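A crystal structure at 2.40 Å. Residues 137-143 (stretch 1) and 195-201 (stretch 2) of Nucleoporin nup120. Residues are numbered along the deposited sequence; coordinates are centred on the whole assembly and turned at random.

Stretch 1 (137-143) VLYYIRL
Stretch 2 (195-201) KIILNPK

When two β-strands lie too far apart to share backbone hydrogen bonds, they can still be joined through the side chains that alternate along each of them, and residues 137-143 and 195-201 of nucleoporin Nup120 illustrate the principle. The centre of the contact is apolar. Leu 138 (chi1 165°, t; chi2 72°, p) brings its CD2 to 3.9 Å from CG2 of Ile 196, which adopts the m,t rotamer, and the same CD2 of Leu 138 lies 4.2 Å from CD2 of Leu 198. One methyl group thus touches two successive inward residues of the partner strand. Leu 198 (chi1 -40°, m; chi2 153°, t) extends the patch along its own strand, placing its CD1 3.5 Å from CD1 of Tyr 140, a tight van der Waals contact in which the methyl approaches the ring obliquely.

The backbone arrangement is consistent with contact through side chains alone. Residues 138-142 are extended, with phi from -118° to -94° and psi from 99° to 137°; Ile 196 (-88/120), Ile 197 (-115/123) and Leu 198 (-108/149) are likewise extended. The strand axes come no closer than 10.8 Å, and their N-to-C directions are inclined at 47°, with a signed crossing angle of -47°. In register, CA of Leu 138 sits 9.8 Å from CA of Ile 196, and CA of Tyr 140 sits 8.7 Å from CA of Pro 200. No hydrogen bond links the stretches. Because successive side chains of a strand alternate in direction, Leu 138, Tyr 140 and Arg 142 point toward the partner, as do Ile 196 and Leu 198, while Tyr 139, Ile 141 and Ile 197 are out of reach. Pro 200, in the loop beyond, also points toward stretch 1. The contact buries 262 Å², summed over both sides.

Further out, Tyr 140 (chi1 -178°, t; chi2 85°) touches both Leu 198 and Pro 200, linking the leucine cluster to the outer part of the contact. Its CE2 lies 4.3 Å from CB of Pro 200, again obliquely, and its OH is 4.1 Å from CG of Pro 200, an apolar neighbour; the hydroxyl finds its hydrogen bonding elsewhere in the structure. Pro 200 has left the extended conformation (phi -61°, psi -20°), and its ring is puckered C-gamma exo.

At the polar edge, Arg 142 (chi1 -84°, m; chi2 -162°, t; chi3 -156°, t; chi4 80°) reaches across to place NH2 3.4 Å from CB of Pro 200. The guanidinium meets the proline obliquely, a van der Waals contact between a charged group and an aliphatic ring. Beyond it, the exposed, poorly ordered Lys 201 points away.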

# COMPACT_ATOMS: atom_id res chain seq x y z
N VAL A 137 36.95 19.06 17.24
CA VAL A 137 36.91 18.08 18.33
C VAL A 137 36.83 16.66 17.75
O VAL A 137 36.05 16.42 16.83
CB VAL A 137 35.72 18.34 19.28
CG1 VAL A 137 35.72 17.35 20.43
CG2 VAL A 137 35.76 19.76 19.83
N LEU A 138 37.64 15.74 18.26
CA LEU A 138 37.58 14.34 17.86
C LEU A 138 36.72 13.55 18.84
O LEU A 138 36.97 13.55 20.05
CB LEU A 138 38.99 13.73 17.78
CG LEU A 138 39.09 12.20 17.73
CD1 LEU A 138 38.63 11.62 16.39
CD2 LEU A 138 40.52 11.75 18.02
N TYR A 139 35.71 12.87 18.31
CA TYR A 139 34.81 12.10 19.15
C TYR A 139 35.00 10.62 18.93
O TYR A 139 35.14 10.17 17.80
CB TYR A 139 33.37 12.49 18.89
CG TYR A 139 33.04 13.92 19.23
CD1 TYR A 139 32.66 14.28 20.53
CD2 TYR A 139 33.09 14.92 18.26
CE1 TYR A 139 32.34 15.59 20.85
CE2 TYR A 139 32.76 16.23 18.56
CZ TYR A 139 32.39 16.57 19.85
OH TYR A 139 32.07 17.87 20.15
N TYR A 140 35.00 9.87 20.03
CA TYR A 140 35.21 8.43 19.99
C TYR A 140 33.96 7.75 20.54
O TYR A 140 33.78 7.66 21.77
CB TYR A 140 36.46 8.07 20.79
CG TYR A 140 36.82 6.60 20.79
CD1 TYR A 140 37.57 6.05 19.76
CD2 TYR A 140 36.43 5.77 21.83
CE1 TYR A 140 37.92 4.70 19.76
CE2 TYR A 140 36.76 4.42 21.84
CZ TYR A 140 37.50 3.90 20.81
OH TYR A 140 37.82 2.55 20.84
N ILE A 141 33.10 7.30 19.63
CA ILE A 141 31.76 6.81 19.98
C ILE A 141 31.66 5.29 19.89
O ILE A 141 31.92 4.69 18.84
CB ILE A 141 30.67 7.45 19.09
CG1 ILE A 141 30.65 8.97 19.26
CG2 ILE A 141 29.29 6.89 19.44
CD1 ILE A 141 30.00 9.71 18.11
N ARG A 142 31.29 4.67 21.01
CA ARG A 142 31.07 3.22 21.06
C ARG A 142 29.60 2.88 20.82
O ARG A 142 28.73 3.36 21.53
CB ARG A 142 31.52 2.64 22.40
CG ARG A 142 33.00 2.32 22.52
CD ARG A 142 33.22 1.37 23.69
NE ARG A 142 34.57 1.41 24.25
CZ ARG A 142 35.00 2.34 25.11
NH1 ARG A 142 34.20 3.33 25.50
NH2 ARG A 142 36.23 2.27 25.57
N LEU A 143 29.35 2.05 19.82
CA LEU A 143 27.98 1.67 19.46
C LEU A 143 27.55 0.43 20.21
O LEU A 143 28.26 -0.58 20.24
CB LEU A 143 27.86 1.41 17.96
CG LEU A 143 27.95 2.58 16.99
CD1 LEU A 143 28.04 2.06 15.56
CD2 LEU A 143 26.76 3.52 17.15
N LYS A 195 49.20 10.58 13.57
CA LYS A 195 48.57 9.37 14.08
C LYS A 195 48.13 9.64 15.51
O LYS A 195 48.96 9.81 16.41
CB LYS A 195 49.51 8.16 14.01
CG LYS A 195 48.84 6.85 14.38
CD LYS A 195 49.83 5.71 14.59
CE LYS A 195 50.18 5.03 13.28
NZ LYS A 195 51.21 3.97 13.47
N ILE A 196 46.82 9.70 15.71
CA ILE A 196 46.25 9.86 17.04
C ILE A 196 46.05 8.48 17.67
O ILE A 196 45.34 7.65 17.11
CB ILE A 196 44.93 10.65 16.99
CG1 ILE A 196 45.17 12.03 16.36
CG2 ILE A 196 44.32 10.78 18.39
CD1 ILE A 196 43.91 12.74 15.90
N ILE A 197 46.70 8.25 18.81
CA ILE A 197 46.59 6.97 19.53
C ILE A 197 45.91 7.19 20.88
O ILE A 197 46.39 7.98 21.70
CB ILE A 197 47.96 6.28 19.75
CG1 ILE A 197 48.70 6.05 18.43
CG2 ILE A 197 47.78 4.94 20.47
CD1 ILE A 197 49.77 7.08 18.15
N LEU A 198 44.81 6.48 21.09
CA LEU A 198 43.98 6.68 22.27
C LEU A 198 44.12 5.52 23.25
O LEU A 198 44.35 4.38 22.86
CB LEU A 198 42.51 6.83 21.88
CG LEU A 198 42.15 7.64 20.63
CD1 LEU A 198 40.84 7.13 20.06
CD2 LEU A 198 42.07 9.12 20.93
N ASN A 199 43.97 5.85 24.53
CA ASN A 199 43.85 4.86 25.58
C ASN A 199 42.42 4.99 26.10
O ASN A 199 42.15 5.84 26.95
CB ASN A 199 44.88 5.12 26.68
CG ASN A 199 45.39 3.84 27.33
OD1 ASN A 199 45.21 2.74 26.79
ND2 ASN A 199 46.03 3.98 28.47
N PRO A 200 41.50 4.18 25.56
CA PRO A 200 40.07 4.31 25.87
C PRO A 200 39.77 4.11 27.35
O PRO A 200 38.72 4.56 27.83
CB PRO A 200 39.42 3.20 25.03
CG PRO A 200 40.41 2.89 23.95
CD PRO A 200 41.74 3.07 24.61
N LYS A 201 40.68 3.46 28.07
CA LYS A 201 40.51 3.13 29.48
C LYS A 201 40.99 4.19 30.48
O LYS A 201 41.12 3.90 31.67
CB LYS A 201 41.14 1.76 29.81
CG LYS A 201 42.63 1.65 29.51
CD LYS A 201 42.90 1.08 28.12
CE LYS A 201 42.84 -0.44 28.11
NZ LYS A 201 43.92 -1.05 28.94